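Local coordinates for protein cytochrome c552 (Thermochromatium tepidum, PDB 5ZE8) that probably carries electrons at low potential through five covalently bound heme c groups in a thermophilic purple sulfur photosynthetic bacterium, at residues C259-P262 with F267-H270; R54-K57 with H61-S64. All coordinates share one frame; numbering follows the deposited sequence.

Interaction 1. Residues C259-P262 with F267-H270; sequences CHMP and FADH. With HEC (heme c), chain D.
Asp269 N donates a nearly straight hydrogen bond to Pro262 O (2.8 Å, 171° at the hydrogen), a rung just beyond the small antiparallel hairpin of strands 263-264 and 267-268. The hairpin follows directly on a CXXCH heme-attachment motif, whose last two residues are Cys259, covalently linked to one heme c, and His260, an axial ligand of that heme's iron together with His310. The chain leaves the helix at Met261, whose CA lies 3.2 Å from Asp269 O in a CA-H...O contact. Met261 carries the side-chain contact. Its chain bends at chi3 (68°), which brings the methyl CE over a face of the His270 imidazole, 3.5 Å from the ring centroid, a CH-pi contact. The sulfur of the same side chain packs on a second heme, the one bound by His270, with Met261 SD 3.6 Å from its C2D, and the thioether thus touches both the iron ligand and the porphyrin. Less intimately, Met261 CE also rests on Ala268 CB. His270 binds the heme iron through NE2, with His131 as the other axial ligand. At the far side of the imidazole, His270 ND1 donates to Ala268 O (2.8 Å). This oxygen lies in the ring plane, so the bond helps set the rotation of the imidazole about its bond to iron and should strengthen its electron donation to iron. The carboxylate of Asp269 turns instead to Ser271. Ala268 serves the heme from its other backbone polar group as well: Ala268 N reaches propionate oxygen O2A at 2.8 Å.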
loop_
_atom_site.group_PDB
_atom_site.type_symbol
_atom_site.label_atom_id
_atom_site.label_comp_id
_atom_site.label_asym_id
_atom_site.label_seq_id
_atom_site.Cartn_x
_atom_site.Cartn_y
_atom_site.Cartn_z
ATOM N N CYS A 259 9.654 5.261 8.025
ATOM C CA CYS A 259 8.382 5.911 8.016
ATOM C C CYS A 259 7.208 4.999 8.405
ATOM O O CYS A 259 6.278 5.443 9.016
ATOM C CB CYS A 259 8.116 6.463 6.599
ATOM S SG CYS A 259 9.320 7.759 6.267
ATOM N N HIS A 260 7.252 3.724 7.953
ATOM C CA HIS A 260 6.110 2.811 8.046
ATOM C C HIS A 260 6.098 1.865 9.217
ATOM O O HIS A 260 5.112 1.250 9.482
ATOM C CB HIS A 260 6.032 2.013 6.740
ATOM C CG HIS A 260 5.499 2.765 5.558
ATOM N ND1 HIS A 260 4.213 3.214 5.532
ATOM C CD2 HIS A 260 6.087 3.207 4.422
ATOM C CE1 HIS A 260 4.007 3.849 4.384
ATOM N NE2 HIS A 260 5.130 3.883 3.728
ATOM N N MET A 261 7.224 1.775 9.952
ATOM C CA MET A 261 7.349 0.996 11.183
ATOM C C MET A 261 8.030 1.791 12.266
ATOM O O MET A 261 9.035 1.394 12.815
ATOM C CB MET A 261 8.013 -0.332 10.987
ATOM C CG MET A 261 7.314 -1.254 9.998
ATOM S SD MET A 261 8.051 -2.919 9.844
ATOM C CE MET A 261 7.637 -3.544 11.493
ATOM N N PRO A 262 7.488 2.989 12.517
ATOM C CA PRO A 262 8.186 3.850 13.470
ATOM C C PRO A 262 8.261 3.271 14.844
ATOM O O PRO A 262 7.382 2.519 15.286
ATOM C CB PRO A 262 7.382 5.164 13.414
ATOM C CG PRO A 262 6.043 4.717 13.051
ATOM C CD PRO A 262 6.283 3.639 11.999
ATOM N N PHE A 267 8.924 0.347 20.432
ATOM C CA PHE A 267 9.160 -0.798 19.511
ATOM C C PHE A 267 8.580 -0.415 18.169
ATOM O O PHE A 267 7.842 0.573 18.095
ATOM C CB PHE A 267 8.446 -2.076 20.010
ATOM C CG PHE A 267 6.964 -1.927 20.201
ATOM C CD1 PHE A 267 6.392 -1.415 21.365
ATOM C CD2 PHE A 267 6.086 -2.282 19.143
ATOM C CE1 PHE A 267 5.065 -1.215 21.498
ATOM C CE2 PHE A 267 4.748 -2.088 19.285
ATOM C CZ PHE A 267 4.208 -1.594 20.472
ATOM N N ALA A 268 8.907 -1.217 17.175
ATOM C CA ALA A 268 8.533 -0.900 15.751
ATOM C C ALA A 268 7.026 -1.133 15.562
ATOM O O ALA A 268 6.475 -2.231 15.798
ATOM C CB ALA A 268 9.337 -1.720 14.718
ATOM N N ASP A 269 6.307 -0.068 15.293
ATOM C CA ASP A 269 4.880 -0.079 15.054
ATOM C C ASP A 269 4.548 -0.929 13.795
ATOM O O ASP A 269 5.111 -0.715 12.713
ATOM C CB ASP A 269 4.368 1.339 14.878
ATOM C CG ASP A 269 2.849 1.451 14.934
ATOM O OD1 ASP A 269 2.076 0.565 14.590
ATOM O OD2 ASP A 269 2.325 2.452 15.454
ATOM N N HIS A 270 3.723 -1.959 14.014
ATOM C CA HIS A 270 3.298 -2.873 12.914
ATOM C C HIS A 270 1.951 -2.503 12.276
ATOM O O HIS A 270 1.392 -3.275 11.462
ATOM C CB HIS A 270 3.291 -4.279 13.397
ATOM C CG HIS A 270 4.625 -4.926 13.463
ATOM N ND1 HIS A 270 5.680 -4.463 14.256
ATOM C CD2 HIS A 270 5.047 -6.087 12.892
ATOM C CE1 HIS A 270 6.670 -5.370 14.158
ATOM N NE2 HIS A 270 6.318 -6.328 13.310
HETATM FE FE HEC D . 7.369 -8.040 12.792
HETATM C CHA HEC D . 10.169 -6.308 13.916
HETATM C CHB HEC D . 7.033 -9.480 15.824
HETATM C CHC HEC D . 4.227 -9.249 11.854
HETATM C CHD HEC D . 8.042 -7.147 9.606
HETATM N NA HEC D . 8.366 -7.910 14.502
HETATM C C1A HEC D . 9.461 -7.138 14.787
HETATM C C2A HEC D . 9.775 -7.249 16.184
HETATM C C3A HEC D . 8.891 -8.177 16.730
HETATM C C4A HEC D . 8.041 -8.557 15.679
HETATM C CMA HEC D . 8.766 -8.682 18.169
HETATM C CAA HEC D . 10.860 -6.408 16.889
HETATM C CBA HEC D . 10.147 -5.130 17.349
HETATM C CGA HEC D . 11.097 -4.211 18.094
HETATM O O1A HEC D . 11.905 -4.685 18.942
HETATM O O2A HEC D . 10.956 -2.982 17.989
HETATM N NB HEC D . 5.904 -9.166 13.655
HETATM C C1B HEC D . 6.024 -9.666 14.876
HETATM C C2B HEC D . 4.808 -10.405 15.166
HETATM C C3B HEC D . 3.987 -10.313 14.098
HETATM C C4B HEC D . 4.714 -9.556 13.109
HETATM C CMB HEC D . 4.502 -11.058 16.495
HETATM C CAB HEC D . 2.594 -10.710 13.877
HETATM C CBB HEC D . 1.642 -10.278 14.810
HETATM N NC HEC D . 6.351 -8.169 11.079
HETATM C C1C HEC D . 5.061 -8.642 10.864
HETATM C C2C HEC D . 4.695 -8.502 9.508
HETATM C C3C HEC D . 5.787 -7.990 8.817
HETATM C C4C HEC D . 6.804 -7.745 9.833
HETATM C CMC HEC D . 3.389 -9.018 8.942
HETATM C CAC HEC D . 5.884 -7.675 7.356
HETATM C CBC HEC D . 4.870 -6.874 6.717
HETATM N ND HEC D . 8.772 -6.973 11.960
HETATM C C1D HEC D . 8.902 -6.726 10.605
HETATM C C2D HEC D . 10.091 -5.875 10.310
HETATM C C3D HEC D . 10.666 -5.650 11.514
HETATM C C4D HEC D . 9.852 -6.324 12.560
HETATM C CMD HEC D . 10.616 -5.506 8.963
HETATM C CAD HEC D . 11.916 -4.854 11.747
HETATM C CBD HEC D . 11.611 -3.354 11.838
HETATM C CGD HEC D . 12.891 -2.548 11.657
HETATM O O1D HEC D . 13.029 -1.757 10.714
HETATM O O2D HEC D . 13.742 -2.613 12.527
HETATM O O HOH W 1 3.204 1.353 11.443
#

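Interaction 2. Residues R54-K57 with H61-S64. With HEC (heme c), chain E.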
loop_
_atom_site.group_PDB
_atom_site.type_symbol
_atom_site.label_atom_id
_atom_site.label_comp_id
_atom_site.label_asym_id
_atom_site.label_seq_id
_atom_site.Cartn_x
_atom_site.Cartn_y
_atom_site.Cartn_z
ATOM N N ARG A 54 -1.884 -6.530 18.159
ATOM C CA ARG A 54 -3.002 -5.608 18.016
ATOM C C ARG A 54 -2.858 -4.693 16.773
ATOM O O ARG A 54 -3.782 -4.497 15.986
ATOM C CB ARG A 54 -3.208 -4.717 19.246
ATOM C CG ARG A 54 -4.294 -3.675 19.066
ATOM C CD ARG A 54 -4.718 -3.057 20.402
ATOM N NE ARG A 54 -3.634 -3.021 21.248
ATOM C CZ ARG A 54 -3.344 -3.763 22.329
ATOM N NH1 ARG A 54 -4.180 -4.527 23.009
ATOM N NH2 ARG A 54 -2.107 -3.630 22.793
ATOM N N GLN A 55 -1.641 -4.187 16.574
ATOM C CA GLN A 55 -1.370 -3.321 15.422
ATOM C C GLN A 55 -1.493 -4.084 14.111
ATOM O O GLN A 55 -2.153 -3.580 13.164
ATOM C CB GLN A 55 0.019 -2.750 15.577
ATOM C CG GLN A 55 0.180 -1.724 16.724
ATOM C CD GLN A 55 1.635 -1.391 17.031
ATOM O OE1 GLN A 55 2.571 -2.069 16.634
ATOM N NE2 GLN A 55 1.783 -0.379 17.937
ATOM N N TRP A 56 -0.868 -5.249 14.069
ATOM C CA TRP A 56 -0.867 -6.092 12.895
ATOM C C TRP A 56 -2.298 -6.497 12.519
ATOM O O TRP A 56 -2.635 -6.472 11.341
ATOM C CB TRP A 56 0.023 -7.341 13.098
ATOM C CG TRP A 56 -0.193 -8.362 11.976
ATOM C CD1 TRP A 56 0.299 -8.309 10.735
ATOM C CD2 TRP A 56 -1.029 -9.481 12.042
ATOM N NE1 TRP A 56 -0.199 -9.312 9.993
ATOM C CE2 TRP A 56 -1.029 -10.064 10.772
ATOM C CE3 TRP A 56 -1.776 -10.065 13.052
ATOM C CZ2 TRP A 56 -1.738 -11.174 10.475
ATOM C CZ3 TRP A 56 -2.549 -11.176 12.715
ATOM C CH2 TRP A 56 -2.462 -11.732 11.441
ATOM N N LYS A 57 -3.121 -6.854 13.502
ATOM C CA LYS A 57 -4.430 -7.428 13.207
ATOM C C LYS A 57 -5.328 -6.492 12.513
ATOM O O LYS A 57 -6.166 -6.904 11.675
ATOM C CB LYS A 57 -5.055 -7.958 14.489
ATOM C CG LYS A 57 -6.288 -8.826 14.289
ATOM C CD LYS A 57 -6.023 -10.097 13.537
ATOM C CE LYS A 57 -7.232 -11.082 13.487
ATOM N NZ LYS A 57 -6.987 -12.161 12.459
ATOM N N HIS A 61 -2.137 -5.861 5.874
ATOM C CA HIS A 61 -1.382 -7.120 5.804
ATOM C C HIS A 61 -2.188 -8.303 6.372
ATOM O O HIS A 61 -2.257 -9.358 5.762
ATOM C CB HIS A 61 -0.025 -7.013 6.496
ATOM C CG HIS A 61 0.939 -6.140 5.803
ATOM N ND1 HIS A 61 1.753 -5.228 6.437
ATOM C CD2 HIS A 61 1.217 -6.044 4.481
ATOM C CE1 HIS A 61 2.447 -4.595 5.494
ATOM N NE2 HIS A 61 2.153 -5.078 4.321
ATOM N N ALA A 62 -2.797 -8.101 7.556
ATOM C CA ALA A 62 -3.660 -9.147 8.104
ATOM C C ALA A 62 -4.947 -9.332 7.337
ATOM O O ALA A 62 -5.521 -10.411 7.472
ATOM C CB ALA A 62 -4.055 -8.794 9.481
ATOM N N LYS A 63 -5.365 -8.372 6.548
ATOM C CA LYS A 63 -6.587 -8.436 5.736
ATOM C C LYS A 63 -6.327 -8.570 4.268
ATOM O O LYS A 63 -7.124 -8.118 3.462
ATOM C CB LYS A 63 -7.427 -7.198 5.987
ATOM C CG LYS A 63 -7.695 -6.996 7.480
ATOM C CD LYS A 63 -8.341 -5.628 7.753
ATOM C CE LYS A 63 -8.327 -5.246 9.198
ATOM N NZ LYS A 63 -8.927 -3.898 9.371
ATOM N N SER A 64 -5.209 -9.188 3.876
ATOM C CA SER A 64 -4.748 -9.118 2.457
ATOM C C SER A 64 -5.351 -10.122 1.531
ATOM O O SER A 64 -5.201 -9.980 0.340
ATOM C CB SER A 64 -3.191 -9.331 2.483
ATOM O OG SER A 64 -2.820 -10.572 2.952
HETATM FE FE HEC E . 2.905 -4.406 2.533
HETATM C CHA HEC E . -0.243 -3.240 1.927
HETATM C CHB HEC E . 3.817 -1.339 3.758
HETATM C CHC HEC E . 5.931 -5.712 3.450
HETATM C CHD HEC E . 2.188 -7.342 0.839
HETATM N NA HEC E . 1.963 -2.675 2.787
HETATM C C1A HEC E . 0.649 -2.345 2.497
HETATM C C2A HEC E . 0.360 -0.971 2.837
HETATM C C3A HEC E . 1.539 -0.471 3.285
HETATM C C4A HEC E . 2.494 -1.543 3.353
HETATM C CMA HEC E . 1.801 0.943 3.808
HETATM C CAA HEC E . -0.909 -0.243 2.578
HETATM C CBA HEC E . -1.854 -0.391 3.767
HETATM C CGA HEC E . -3.193 0.290 3.462
HETATM O O1A HEC E . -3.862 0.006 2.448
HETATM O O2A HEC E . -3.708 1.084 4.303
HETATM N NB HEC E . 4.552 -3.624 3.419
HETATM C C1B HEC E . 4.776 -2.349 3.801
HETATM C C2B HEC E . 6.109 -2.223 4.293
HETATM C C3B HEC E . 6.708 -3.426 4.214
HETATM C C4B HEC E . 5.678 -4.350 3.716
HETATM C CMB HEC E . 6.708 -0.909 4.788
HETATM C CAB HEC E . 8.045 -3.863 4.689
HETATM C CBB HEC E . 8.336 -3.482 6.053
HETATM N NC HEC E . 3.840 -6.131 2.244
HETATM C C1C HEC E . 5.045 -6.501 2.679
HETATM C C2C HEC E . 5.425 -7.885 2.293
HETATM C C3C HEC E . 4.376 -8.307 1.553
HETATM C C4C HEC E . 3.387 -7.248 1.506
HETATM C CMC HEC E . 6.734 -8.589 2.617
HETATM C CAC HEC E . 4.175 -9.635 0.812
HETATM C CBC HEC E . 4.540 -10.841 1.429
HETATM N ND HEC E . 1.332 -5.090 1.591
HETATM C C1D HEC E . 1.201 -6.308 0.931
HETATM C C2D HEC E . -0.134 -6.455 0.375
HETATM C C3D HEC E . -0.820 -5.350 0.689
HETATM C C4D HEC E . 0.113 -4.498 1.473
HETATM C CMD HEC E . -0.540 -7.644 -0.402
HETATM C CAD HEC E . -2.277 -5.035 0.261
HETATM C CBD HEC E . -3.291 -5.985 0.826
HETATM C CGD HEC E . -4.698 -5.552 0.433
HETATM O O1D HEC E . -5.042 -4.339 0.302
HETATM O O2D HEC E . -5.541 -6.481 0.235
HETATM O O HOH W 2 -6.345 -11.911 9.787
#
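Lys57 NZ gives a hydrogen bond to a water 2.8 Å away, and that water in turn donates to Ala62 O, bridging the last turn of helix 50-57 to the type I turn His61-Ser64. Apart from this polar link the contact is apolar. Ala62 CB sits over one face of the Trp56 indole, displaced toward the rim of the ring system, 3.7 Å from the centroid of the six-membered ring in a CH-pi contact. The methyl is also close to the helix backbone, with Ala62 CB 3.3 Å from Trp56 O. With CG anti to the backbone N (chi1 169°), the indole extends past the end of the helix to meet the turn, and a hydrogen bond from Trp56 NE1 to Val125 O helps hold it there. Lys63 runs extended along the helix end, its CE 3.7 Å from Lys57 O. His61 leaves the turn the other way: its CB still approaches Trp56 NE1, but the imidazole leads off to its own heme c, where NE2 binds the iron and His229 supplies the other axial ligand. The contact therefore holds the turn that carries an axial histidine against the helix end, chiefly through a buried tryptophan-alanine pair, while Lys63 NZ, bonded to Gly58 O just beyond the helix, probably suits the negative end of the helix dipole.

Along the chain interaction 2 comes first: helix 50-57 ends, three residues intervene, and the turn 61-64 folds back on it, closing a short loop within the cytochrome c554 family region. Nearly two hundred residues later interaction 1 closes a second short loop, where helix 256-260 gives way to the hairpin that leads to His270. The two loops follow in series, neither enclosing the other, yet they meet in space with centres about 13 Å apart. Gln55, on helix 50-57, makes the junction: its OE1 probably accepts a hydrogen bond from His270 N, and Phe267 and Asp269 pack on its side chain. Axial ligands of separate hemes are thereby tied to one helix.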